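PDB 3C2B: transcriptional regulator, TetR family from Agrobacterium tumefaciens, which probably binds a regulatory DNA sequence as a transcription factor of the TetR family, with an N-terminal helix-turn-helix region and a helical C-terminal region. Local coordinates for residues E50-Y53 and K54-D58; D60-L63 and A64-T68; D82-S85 and A86-A90; S167-G170 and L171-D175; D187-F190 and S191-A194. One frame throughout, in Å; residues are numbered along the deposited sequence.

Interaction 1. Residues E50-Y53 and K54-D58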
loop_
_atom_site.group_PDB
_atom_site.type_symbol
_atom_site.label_atom_id
_atom_site.label_comp_id
_atom_site.label_asym_id
_atom_site.label_seq_id
_atom_site.Cartn_x
_atom_site.Cartn_y
_atom_site.Cartn_z
ATOM N N GLU A 50 3.916 14.219 -33.355
ATOM C CA GLU A 50 4.634 15.501 -33.211
ATOM C C GLU A 50 3.723 16.635 -32.715
ATOM O O GLU A 50 4.204 17.651 -32.206
ATOM C CB GLU A 50 5.382 15.897 -34.497
ATOM C CG GLU A 50 4.572 15.810 -35.790
ATOM C CD GLU A 50 4.763 14.487 -36.518
ATOM O OE1 GLU A 50 4.672 13.417 -35.884
ATOM O OE2 GLU A 50 4.994 14.519 -37.741
ATOM N N SER A 51 2.413 16.448 -32.863
ATOM C CA SER A 51 1.425 17.253 -32.140
ATOM C C SER A 51 1.465 16.990 -30.624
ATOM O O SER A 51 1.382 17.922 -29.818
ATOM C CB SER A 51 0.021 17.000 -32.685
ATOM O OG SER A 51 -0.954 17.201 -31.682
ATOM N N LEU A 52 1.590 15.721 -30.242
ATOM C CA LEU A 52 1.779 15.354 -28.832
ATOM C C LEU A 52 2.978 16.066 -28.197
ATOM O O LEU A 52 2.949 16.407 -27.007
ATOM C CB LEU A 52 1.918 13.836 -28.688
ATOM C CG LEU A 52 0.714 13.043 -28.165
ATOM C CD1 LEU A 52 -0.562 13.868 -28.060
ATOM C CD2 LEU A 52 0.491 11.773 -28.975
ATOM N N TYR A 53 4.010 16.301 -29.005
ATOM C CA TYR A 53 5.218 16.997 -28.570
ATOM C C TYR A 53 4.993 18.470 -28.171
ATOM O O TYR A 53 5.454 18.895 -27.107
ATOM C CB TYR A 53 6.330 16.865 -29.621
ATOM C CG TYR A 53 7.642 17.510 -29.223
ATOM C CD1 TYR A 53 8.016 18.758 -29.735
ATOM C CD2 TYR A 53 8.514 16.874 -28.332
ATOM C CE1 TYR A 53 9.222 19.359 -29.368
ATOM C CE2 TYR A 53 9.724 17.468 -27.952
ATOM C CZ TYR A 53 10.071 18.706 -28.480
ATOM O OH TYR A 53 11.263 19.290 -28.117
ATOM N N LYS A 54 4.291 19.241 -29.006
ATOM C CA LYS A 54 4.070 20.672 -28.718
ATOM C C LYS A 54 2.949 20.922 -27.697
ATOM O O LYS A 54 2.833 22.025 -27.156
ATOM C CB LYS A 54 3.907 21.515 -30.003
ATOM C CG LYS A 54 2.478 21.871 -30.430
ATOM C CD LYS A 54 1.914 20.871 -31.434
ATOM C CE LYS A 54 0.598 21.342 -32.047
ATOM N NZ LYS A 54 0.776 21.880 -33.422
ATOM N N TRP A 55 2.141 19.898 -27.427
ATOM C CA TRP A 55 1.134 19.976 -26.368
ATOM C C TRP A 55 1.738 19.779 -24.971
ATOM O O TRP A 55 1.469 20.577 -24.060
ATOM C CB TRP A 55 0.004 18.959 -26.592
ATOM C CG TRP A 55 -0.917 19.261 -27.766
ATOM C CD1 TRP A 55 -1.078 20.457 -28.412
ATOM C CD2 TRP A 55 -1.824 18.345 -28.395
ATOM N NE1 TRP A 55 -2.011 20.335 -29.420
ATOM C CE2 TRP A 55 -2.485 19.049 -29.427
ATOM C CE3 TRP A 55 -2.136 16.992 -28.189
ATOM C CZ2 TRP A 55 -3.442 18.447 -30.250
ATOM C CZ3 TRP A 55 -3.088 16.395 -29.020
ATOM C CH2 TRP A 55 -3.726 17.122 -30.030
ATOM N N PHE A 56 2.549 18.721 -24.820
ATOM C CA PHE A 56 2.998 18.226 -23.498
ATOM C C PHE A 56 4.521 18.057 -23.346
ATOM O O PHE A 56 4.980 17.371 -22.424
ATOM C CB PHE A 56 2.316 16.875 -23.134
ATOM C CG PHE A 56 0.861 16.771 -23.547
ATOM C CD1 PHE A 56 0.456 15.770 -24.428
ATOM C CD2 PHE A 56 -0.106 17.678 -23.057
ATOM C CE1 PHE A 56 -0.883 15.661 -24.815
ATOM C CE2 PHE A 56 -1.450 17.584 -23.445
ATOM C CZ PHE A 56 -1.839 16.574 -24.325
ATOM N N GLY A 57 5.303 18.668 -24.234
ATOM C CA GLY A 57 6.757 18.497 -24.210
ATOM C C GLY A 57 7.164 17.131 -24.739
ATOM O O GLY A 57 7.042 16.870 -25.931
ATOM N N ASP A 58 7.642 16.260 -23.852
ATOM C CA ASP A 58 8.055 14.901 -24.224
ATOM C C ASP A 58 7.127 13.837 -23.618
ATOM O O ASP A 58 6.052 14.159 -23.114
ATOM C CB ASP A 58 9.520 14.653 -23.821
ATOM C CG ASP A 58 9.883 15.291 -22.483
ATOM O OD1 ASP A 58 10.170 16.507 -22.466
ATOM O OD2 ASP A 58 9.896 14.582 -21.451
#

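Interaction 2. Residues D60-L63 and A64-T68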
loop_
_atom_site.group_PDB
_atom_site.type_symbol
_atom_site.label_atom_id
_atom_site.label_comp_id
_atom_site.label_asym_id
_atom_site.label_seq_id
_atom_site.Cartn_x
_atom_site.Cartn_y
_atom_site.Cartn_z
ATOM N N ASP A 60 7.687 12.176 -20.853
ATOM C CA ASP A 60 7.637 12.466 -19.416
ATOM C C ASP A 60 6.701 13.632 -19.060
ATOM O O ASP A 60 6.085 13.643 -17.992
ATOM C CB ASP A 60 9.050 12.691 -18.854
ATOM C CG ASP A 60 9.731 11.388 -18.404
ATOM O OD1 ASP A 60 10.408 11.417 -17.353
ATOM O OD2 ASP A 60 9.595 10.343 -19.091
ATOM N N GLY A 61 6.591 14.603 -19.961
ATOM C CA GLY A 61 5.659 15.714 -19.781
ATOM C C GLY A 61 4.210 15.314 -20.022
ATOM O O GLY A 61 3.299 15.893 -19.438
ATOM N N LEU A 62 3.993 14.332 -20.896
ATOM C CA LEU A 62 2.648 13.865 -21.202
ATOM C C LEU A 62 2.073 13.164 -19.983
ATOM O O LEU A 62 0.924 13.389 -19.612
ATOM C CB LEU A 62 2.661 12.918 -22.409
ATOM C CG LEU A 62 1.490 11.948 -22.639
ATOM C CD1 LEU A 62 0.131 12.662 -22.772
ATOM C CD2 LEU A 62 1.759 11.089 -23.864
ATOM N N LEU A 63 2.893 12.321 -19.367
ATOM C CA LEU A 63 2.512 11.562 -18.176
ATOM C C LEU A 63 2.100 12.487 -17.032
ATOM O O LEU A 63 1.146 12.193 -16.306
ATOM C CB LEU A 63 3.676 10.680 -17.746
ATOM C CG LEU A 63 3.863 9.352 -18.486
ATOM C CD1 LEU A 63 3.241 9.332 -19.879
ATOM C CD2 LEU A 63 5.343 8.962 -18.509
ATOM N N ALA A 64 2.820 13.605 -16.900
ATOM C CA ALA A 64 2.560 14.609 -15.870
ATOM C C ALA A 64 1.251 15.372 -16.098
ATOM O O ALA A 64 0.547 15.699 -15.129
ATOM C CB ALA A 64 3.748 15.591 -15.751
ATOM N N ALA A 65 0.933 15.661 -17.364
ATOM C CA ALA A 65 -0.289 16.391 -17.701
ATOM C C ALA A 65 -1.501 15.503 -17.468
ATOM O O ALA A 65 -2.541 15.986 -17.055
ATOM C CB ALA A 65 -0.253 16.926 -19.142
HETATM N N MSE A 66 -1.347 14.210 -17.731
HETATM C CA MSE A 66 -2.340 13.191 -17.391
HETATM C C MSE A 66 -2.637 13.154 -15.864
HETATM O O MSE A 66 -3.797 13.124 -15.429
HETATM C CB MSE A 66 -1.843 11.806 -17.853
HETATM C CG MSE A 66 -1.719 11.592 -19.379
HETATM SE SE MSE A 66 -1.008 9.794 -19.846
HETATM C CE MSE A 66 -2.376 8.669 -19.013
ATOM N N ILE A 67 -1.575 13.140 -15.065
ATOM C CA ILE A 67 -1.691 13.207 -13.599
ATOM C C ILE A 67 -2.347 14.531 -13.129
ATOM O O ILE A 67 -3.247 14.497 -12.285
ATOM C CB ILE A 67 -0.323 12.987 -12.891
ATOM C CG1 ILE A 67 0.170 11.552 -13.130
ATOM C CG2 ILE A 67 -0.410 13.309 -11.381
ATOM C CD1 ILE A 67 1.551 11.212 -12.546
ATOM N N THR A 68 -1.916 15.680 -13.670
ATOM C CA THR A 68 -2.478 16.967 -13.225
ATOM C C THR A 68 -3.845 17.285 -13.853
ATOM O O THR A 68 -4.607 18.069 -13.286
ATOM C CB THR A 68 -1.500 18.146 -13.390
ATOM O OG1 THR A 68 -1.332 18.451 -14.778
ATOM C CG2 THR A 68 -0.150 17.812 -12.763
#

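Interaction 3. Residues D82-S85 and A86-A90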
loop_
_atom_site.group_PDB
_atom_site.type_symbol
_atom_site.label_atom_id
_atom_site.label_comp_id
_atom_site.label_asym_id
_atom_site.label_seq_id
_atom_site.Cartn_x
_atom_site.Cartn_y
_atom_site.Cartn_z
ATOM N N ASP A 82 -16.247 24.181 12.199
ATOM C CA ASP A 82 -15.488 24.504 13.409
ATOM C C ASP A 82 -15.769 23.507 14.536
ATOM O O ASP A 82 -14.837 22.955 15.120
ATOM C CB ASP A 82 -15.775 25.943 13.849
ATOM C CG ASP A 82 -14.573 26.610 14.527
ATOM O OD1 ASP A 82 -13.815 27.335 13.831
ATOM O OD2 ASP A 82 -14.400 26.420 15.759
ATOM N N ARG A 83 -17.048 23.249 14.815
ATOM C CA ARG A 83 -17.411 22.366 15.925
ATOM C C ARG A 83 -18.500 21.328 15.618
ATOM O O ARG A 83 -19.373 21.554 14.773
ATOM C CB ARG A 83 -17.743 23.184 17.165
ATOM C CG ARG A 83 -16.502 23.779 17.837
ATOM C CD ARG A 83 -16.753 24.145 19.295
ATOM N NE ARG A 83 -17.384 23.027 20.003
ATOM C CZ ARG A 83 -17.264 22.768 21.303
ATOM N NH1 ARG A 83 -17.898 21.720 21.812
ATOM N NH2 ARG A 83 -16.500 23.525 22.089
ATOM N N VAL A 84 -18.428 20.187 16.306
ATOM C CA VAL A 84 -19.327 19.057 16.040
ATOM C C VAL A 84 -19.810 18.405 17.324
ATOM O O VAL A 84 -19.171 18.530 18.361
ATOM C CB VAL A 84 -18.637 17.941 15.163
ATOM C CG1 VAL A 84 -18.477 18.382 13.710
ATOM C CG2 VAL A 84 -17.309 17.553 15.751
ATOM N N SER A 85 -20.938 17.708 17.242
ATOM C CA SER A 85 -21.385 16.811 18.303
ATOM C C SER A 85 -20.664 15.484 18.103
ATOM O O SER A 85 -20.086 15.245 17.031
ATOM C CB SER A 85 -22.875 16.554 18.183
ATOM O OG SER A 85 -23.182 15.978 16.913
ATOM N N ALA A 86 -20.721 14.621 19.117
ATOM C CA ALA A 86 -20.105 13.318 19.047
ATOM C C ALA A 86 -20.692 12.423 17.931
ATOM O O ALA A 86 -19.924 11.829 17.169
ATOM C CB ALA A 86 -20.104 12.620 20.416
ATOM N N PRO A 87 -22.046 12.326 17.819
ATOM C CA PRO A 87 -22.650 11.587 16.672
ATOM C C PRO A 87 -22.253 12.148 15.294
ATOM O O PRO A 87 -22.018 11.373 14.378
ATOM C CB PRO A 87 -24.163 11.789 16.854
ATOM C CG PRO A 87 -24.351 12.308 18.248
ATOM C CD PRO A 87 -23.071 12.887 18.731
ATOM N N GLN A 88 -22.245 13.480 15.140
ATOM C CA GLN A 88 -21.763 14.118 13.917
ATOM C C GLN A 88 -20.308 13.723 13.635
ATOM O O GLN A 88 -19.945 13.459 12.484
ATOM C CB GLN A 88 -21.764 15.617 14.056
ATOM C CG GLN A 88 -22.859 16.368 13.435
ATOM C CD GLN A 88 -22.742 17.830 13.843
ATOM O OE1 GLN A 88 -22.984 18.174 14.994
ATOM N NE2 GLN A 88 -22.309 18.680 12.915
ATOM N N LEU A 89 -19.477 13.750 14.672
ATOM C CA LEU A 89 -18.080 13.390 14.519
ATOM C C LEU A 89 -17.962 11.952 14.017
ATOM O O LEU A 89 -17.273 11.696 13.029
ATOM C CB LEU A 89 -17.340 13.524 15.841
ATOM C CG LEU A 89 -15.818 13.774 15.878
ATOM C CD1 LEU A 89 -15.110 12.946 16.961
ATOM C CD2 LEU A 89 -15.109 13.710 14.539
ATOM N N ALA A 90 -18.652 11.027 14.692
ATOM C CA ALA A 90 -18.586 9.612 14.365
ATOM C C ALA A 90 -19.046 9.384 12.927
ATOM O O ALA A 90 -18.395 8.686 12.156
ATOM C CB ALA A 90 -19.440 8.776 15.363
#

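Interaction 4. Residues S167-G170 and L171-D175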
loop_
_atom_site.group_PDB
_atom_site.type_symbol
_atom_site.label_atom_id
_atom_site.label_comp_id
_atom_site.label_asym_id
_atom_site.label_seq_id
_atom_site.Cartn_x
_atom_site.Cartn_y
_atom_site.Cartn_z
ATOM N N SER A 167 -2.488 6.731 11.897
ATOM C CA SER A 167 -3.146 5.571 12.478
ATOM C C SER A 167 -4.502 5.314 11.811
ATOM O O SER A 167 -4.785 4.200 11.425
ATOM C CB SER A 167 -3.383 5.759 13.977
ATOM O OG SER A 167 -2.156 5.764 14.703
ATOM N N PHE A 168 -5.317 6.343 11.667
ATOM C CA PHE A 168 -6.636 6.227 11.056
ATOM C C PHE A 168 -6.511 5.700 9.650
ATOM O O PHE A 168 -7.243 4.783 9.249
ATOM C CB PHE A 168 -7.310 7.600 11.041
ATOM C CG PHE A 168 -8.789 7.580 10.725
ATOM C CD1 PHE A 168 -9.603 6.487 11.062
ATOM C CD2 PHE A 168 -9.378 8.672 10.092
ATOM C CE1 PHE A 168 -10.983 6.516 10.794
ATOM C CE2 PHE A 168 -10.764 8.706 9.846
ATOM C CZ PHE A 168 -11.559 7.613 10.194
ATOM N N TYR A 169 -5.532 6.204 8.918
ATOM C CA TYR A 169 -5.391 5.829 7.518
ATOM C C TYR A 169 -5.024 4.357 7.448
ATOM O O TYR A 169 -5.576 3.610 6.625
ATOM C CB TYR A 169 -4.321 6.723 6.868
ATOM C CG TYR A 169 -4.176 6.564 5.369
ATOM C CD1 TYR A 169 -3.628 5.416 4.799
ATOM C CD2 TYR A 169 -4.596 7.579 4.529
ATOM C CE1 TYR A 169 -3.528 5.306 3.402
ATOM C CE2 TYR A 169 -4.466 7.488 3.143
ATOM C CZ TYR A 169 -3.964 6.376 2.600
ATOM O OH TYR A 169 -3.862 6.371 1.249
ATOM N N GLY A 170 -4.066 3.933 8.274
ATOM C CA GLY A 170 -3.628 2.519 8.242
ATOM C C GLY A 170 -4.763 1.592 8.676
ATOM O O GLY A 170 -4.954 0.490 8.130
ATOM N N LEU A 171 -5.536 2.034 9.660
ATOM C CA LEU A 171 -6.728 1.281 10.103
ATOM C C LEU A 171 -7.811 1.136 9.026
ATOM O O LEU A 171 -8.434 0.079 8.909
ATOM C CB LEU A 171 -7.346 1.859 11.383
ATOM C CG LEU A 171 -6.493 1.769 12.676
ATOM C CD1 LEU A 171 -7.119 2.637 13.793
ATOM C CD2 LEU A 171 -6.348 0.298 13.208
ATOM N N ILE A 172 -8.087 2.197 8.282
ATOM C CA ILE A 172 -9.052 2.097 7.192
ATOM C C ILE A 172 -8.548 1.165 6.059
ATOM O O ILE A 172 -9.259 0.252 5.640
ATOM C CB ILE A 172 -9.358 3.502 6.625
ATOM C CG1 ILE A 172 -9.940 4.416 7.736
ATOM C CG2 ILE A 172 -10.269 3.396 5.396
ATOM C CD1 ILE A 172 -9.823 5.899 7.357
ATOM N N VAL A 173 -7.312 1.394 5.610
ATOM C CA VAL A 173 -6.803 0.890 4.341
ATOM C C VAL A 173 -5.947 -0.409 4.540
ATOM O O VAL A 173 -5.912 -1.263 3.666
ATOM C CB VAL A 173 -5.928 1.980 3.638
ATOM C CG1 VAL A 173 -5.298 1.448 2.307
ATOM C CG2 VAL A 173 -6.771 3.209 3.302
ATOM N N SER A 174 -5.267 -0.527 5.685
ATOM C CA SER A 174 -4.202 -1.550 5.838
ATOM C C SER A 174 -3.424 -1.768 4.528
ATOM O O SER A 174 -2.956 -0.804 3.922
ATOM C CB SER A 174 -4.820 -2.836 6.398
ATOM O OG SER A 174 -3.853 -3.821 6.602
ATOM N N ASP A 175 -3.309 -2.994 4.032
ATOM C CA ASP A 175 -2.564 -3.198 2.772
ATOM C C ASP A 175 -3.481 -3.174 1.532
ATOM O O ASP A 175 -3.075 -3.571 0.470
ATOM C CB ASP A 175 -1.759 -4.516 2.819
ATOM C CG ASP A 175 -2.668 -5.721 2.973
ATOM O OD1 ASP A 175 -3.825 -5.579 3.449
ATOM O OD2 ASP A 175 -2.232 -6.811 2.634
#

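Interaction 5. Residues D187-F190 and S191-A194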
loop_
_atom_site.group_PDB
_atom_site.type_symbol
_atom_site.label_atom_id
_atom_site.label_comp_id
_atom_site.label_asym_id
_atom_site.label_seq_id
_atom_site.Cartn_x
_atom_site.Cartn_y
_atom_site.Cartn_z
ATOM N N ASP A 187 -13.051 -6.332 -1.936
ATOM C CA ASP A 187 -14.328 -6.861 -1.456
ATOM C C ASP A 187 -15.318 -5.684 -1.427
ATOM O O ASP A 187 -14.925 -4.516 -1.280
ATOM C CB ASP A 187 -14.196 -7.564 -0.090
ATOM C CG ASP A 187 -13.709 -9.037 -0.210
ATOM O OD1 ASP A 187 -13.659 -9.602 -1.337
ATOM O OD2 ASP A 187 -13.380 -9.637 0.842
ATOM N N LYS A 188 -16.589 -5.998 -1.654
ATOM C CA LYS A 188 -17.620 -4.981 -1.644
ATOM C C LYS A 188 -18.144 -4.821 -0.206
ATOM O O LYS A 188 -19.301 -5.127 0.073
ATOM C CB LYS A 188 -18.749 -5.342 -2.640
ATOM C CG LYS A 188 -18.539 -4.826 -4.079
ATOM C CD LYS A 188 -19.279 -3.485 -4.336
ATOM C CE LYS A 188 -18.345 -2.446 -5.018
ATOM N NZ LYS A 188 -19.022 -1.160 -5.391
ATOM N N ASP A 189 -17.287 -4.356 0.705
ATOM C CA ASP A 189 -17.732 -4.127 2.084
ATOM C C ASP A 189 -17.095 -2.860 2.686
ATOM O O ASP A 189 -16.712 -2.844 3.861
ATOM C CB ASP A 189 -17.493 -5.376 2.964
ATOM C CG ASP A 189 -16.012 -5.555 3.369
ATOM O OD1 ASP A 189 -15.083 -5.193 2.583
ATOM O OD2 ASP A 189 -15.793 -6.055 4.503
ATOM N N PHE A 190 -17.018 -1.797 1.885
ATOM C CA PHE A 190 -16.408 -0.555 2.348
ATOM C C PHE A 190 -17.129 0.030 3.539
ATOM O O PHE A 190 -16.515 0.612 4.419
ATOM C CB PHE A 190 -16.238 0.463 1.221
ATOM C CG PHE A 190 -15.180 0.076 0.200
ATOM C CD1 PHE A 190 -14.281 -0.966 0.456
ATOM C CD2 PHE A 190 -15.067 0.765 -1.003
ATOM C CE1 PHE A 190 -13.260 -1.324 -0.463
ATOM C CE2 PHE A 190 -14.044 0.404 -1.938
ATOM C CZ PHE A 190 -13.142 -0.650 -1.642
ATOM N N SER A 191 -18.448 -0.108 3.537
ATOM C CA SER A 191 -19.271 0.363 4.617
ATOM C C SER A 191 -18.885 -0.262 5.948
ATOM O O SER A 191 -18.759 0.437 6.954
ATOM C CB SER A 191 -20.718 -0.027 4.335
ATOM O OG SER A 191 -21.515 1.014 4.772
ATOM N N ALA A 192 -18.768 -1.587 5.969
ATOM C CA ALA A 192 -18.403 -2.312 7.191
ATOM C C ALA A 192 -16.973 -1.974 7.591
ATOM O O ALA A 192 -16.675 -1.799 8.766
ATOM C CB ALA A 192 -18.552 -3.828 6.998
ATOM N N ARG A 193 -16.085 -1.856 6.617
ATOM C CA ARG A 193 -14.704 -1.508 6.904
ATOM C C ARG A 193 -14.577 -0.136 7.544
ATOM O O ARG A 193 -13.816 0.043 8.495
ATOM C CB ARG A 193 -13.834 -1.620 5.632
ATOM C CG ARG A 193 -12.375 -1.146 5.833
ATOM C CD ARG A 193 -11.746 -1.781 7.128
ATOM N NE ARG A 193 -11.836 -3.242 7.047
ATOM C CZ ARG A 193 -11.764 -4.083 8.079
ATOM N NH1 ARG A 193 -11.860 -5.391 7.864
ATOM N NH2 ARG A 193 -11.609 -3.632 9.326
ATOM N N ALA A 194 -15.319 0.848 7.018
ATOM C CA ALA A 194 -15.314 2.199 7.600
ATOM C C ALA A 194 -15.801 2.295 9.062
ATOM O O ALA A 194 -15.182 3.004 9.869
ATOM C CB ALA A 194 -16.117 3.174 6.713
#

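Interaction 1. Residues E50-Y53 and K54-D58
Ser51 OG lies over one face of the Trp55 indole. It sits 3.0 Å above the ring plane, offset toward the rim on the six-membered side, and its nearest ring atom is Trp55 CZ2 at 3.1 Å. The hydroxyl gets there because OG is anti to the backbone N of Ser51 (chi1 151°). Leu52 reaches the same indole obliquely, and its CD1 is 3.5 Å from Trp55 CE3. The same methyl also meets the second aromatic group, with Leu52 CD1 3.7 Å from Phe56 CE1. One branch of Leu52 therefore touches both rings. One face of the Phe56 ring is taken by Trp55 CB, which stands 3.5 Å above the plane over the ring centre.

The backbone under these groups is the C-terminal part of a helix. Trp55 N donates to Ser51 O at 3.2 Å, and Phe56 N donates to Leu52 O. The next bond, Gly57 N to Tyr53 O, is weak, with a bent N-H...O angle of 118°. Gly57 has positive phi (75°) and is the first residue to leave the helical path. Lys54 bends at chi2 and lays its CD 3.4 Å from Ser51 O.

Helix 49-56 closes the predicted helix-turn-helix motif. In TetR proteins the second helix of this motif is the recognition helix, so this one probably faces DNA. Its inner side packs on two neighbours. Trp55 touches Arg16 and Val20 of helix 15-31. Phe56 touches Leu21 of that helix and Leu62 and Ala65 of helix 59-71.

Interaction 2. Residues D60-L63 and A64-T68
Leu62 turns its CG away from its own backbone N (chi1 160°), while Met66, a selenomethionine, sets CG anti to its carbonyl carbon (chi1 -66°). These two torsions bring the side chains together one helical turn apart. Leu62 CD1 meets Met66 CG at 4.0 Å, and the two chains run at a slant to each other. About the CG-SE bond Met66 bends (chi3 59°), which turns its end methyl aside. Met66 SE is 4.3 Å from Leu63 CD1, a looser touch. Met66 CG also lies 3.2 Å from Leu62 O, against the backbone.

Leu62 O accepts from Met66 N at 3.1 Å in a nearly straight bond and takes a weak second one from Ala65 N. Leu63 O receives Ile67 N, and Ile67 CG1 lies 3.4 Å from the same oxygen. At the start of the segment, the bond from Ala64 N to Asp60 O is long and weak.

The apolar side chains leave this helix in different directions. Met66 and Leu62 pack on Leu21 of helix 15-31. Leu63 and Ile67 meet Leu127 and Leu131 of helix 127-134. This is characteristic of the TetR fold, where the helix after the helix-turn-helix motif joins the DNA-binding domain to the C-terminal domain.

Interaction 3. Residues D82-S85 and A86-A90
Ser85 and Gln88 form a capping box at the start of helix 86-104. This is the tight part of the contact. Ser85 OG sits between its own backbone N and carbonyl carbon (chi1 59°) and accepts from Gln88 N at 3.2 Å. In return, Ser85 N donates to Gln88 OE1 at 3.1 Å. That bond is straight, but its donor stands above the amide plane, 57° out of it. Ser85 OG is also a donor to Gln88 OE1, so two bonds grip the amide oxygen. Together they fix the end of an otherwise extended side chain over the cap. The first full helical bond follows, from Leu89 N to Ser85 O at 2.9 Å.

The apolar part is looser. Val84 CG2 meets Leu89 CB at 4.0 Å, the two side chains crossing at about a right angle. Val84 CG1 lies 3.9 Å from Gln88 NE2. Gln88 and Pro87 lie on the exposed side. Ala86 and Leu89 are buried and both touch Tyr155, and Ala86 also packs on Val210 and Leu214 of helix 208-214.

Two outside bonds hold the backbone on either side of Ser85. Val84 N donates to Ser153 OG, and Ala86 N to Glu213 OE2, a carboxylate that probably suits the positive end of the helix dipole. Beside the cap, Pro87 CD rests 3.6 Å from Ser85 OG.

Interaction 4. Residues S167-G170 and L171-D175
Ile172 CD1 sits squarely over one face of the Phe168 ring. It is 3.5 Å from the ring centroid and only 6° off the normal, a close CH-pi contact. Phe168 CG is anti to its backbone N (chi1 -167°), which swings the ring to where the isoleucine tip can cover it. Tyr169 and Val173 repeat the pattern one residue on, but less well centred. Val173 CG2 is 4.3 Å from the Tyr169 centroid and 27° off the normal. In both pairs the side chains meet at a slant.

The backbone bonds are regular. Leu171 N donates to Ser167 O and Ile172 N to Phe168 O, each at 2.9 Å. The last, Ser174 N to Gly170 O, is the shortest of the four at 2.7 Å, and there the chain leaves the helix with positive phi at Ser174.

Phe168 also meets the Phe201 ring, and Leu171 packs on Leu171 of the second subunit. The chemistry is thus mainly apolar and buried. Ser167 OG bonds to Tyr205 OH. The carbonyls of Leu171 and Ile172 accept from Arg166 of the second subunit, and Ser174 OG bonds to Arg166 O there. This helix end therefore serves both the C-terminal core and the dimer interface.

Interaction 5. Residues D187-F190 and S191-A194
Arg193 N donates to Asp189 O at 3.0 Å, a backbone hydrogen bond with an N-H...O angle of 163°. Ala194 N donates to Phe190 O at 2.9 Å and is equally straight. These bonds make the first turn of helix 190-205. Asp189 is the N-cap residue, but its carboxylate makes no capping bond. Before it, Lys188 is the centre of an inverse gamma turn, closed by a weak bond from Asp189 N to Asp187 O. The chain thus turns sharply just ahead of the helix.

The van der Waals contacts are modest. They are mostly CB atoms resting on carbonyl oxygens of the preceding turn. Ala194 CB lies 3.5 Å from Phe190 O, and Arg193 CB lies 3.6 Å from Asp189 O. Asp189 OD2 approaches Ala192 CB only to 4.3 Å.

Charge plays a part at longer range. Asp189 OD2 is 5.2 Å from Arg193 NH1, too far for a salt bridge, though the opposite charges probably attract. Arg193 starts with CG anti to its backbone N (chi1 175°), and the bends at chi2 and chi3 carry its guanidinium group away from the first turn. There, NH2 forms a salt bridge with Glu163 of the second subunit. Arg166 of that subunit lies close to the same arginine.

The helix start rests on helix 86-104. Phe190 packs on His98 and Leu101, Arg193 on Leu101 and Ala194 on Ala97. This sets the beginning of helix 190-205 against helix 86-104 within the C-terminal region, with Arg193 reaching the dimer partner.

The five contacts come one after another along an all-helical chain. Interactions 1 and 2 lie on consecutive helices, 49-56 and 59-71, with centres 11 Å apart. They touch where Phe56 CD1 meets Leu62 CD1 at 3.5 Å. Interactions 3, 4 and 5 lie across the centre of the chain from them. Interaction 3 starts helix 86-104, on which both other contacts pack. Interactions 4 and 5 are 13 Å apart between centres and touch through Ile172 and Arg193. Both also reach the second subunit. Interactions 1 and 4 are 40 Å apart between centres, so the probable DNA-binding end is well separated from the dimer contacts.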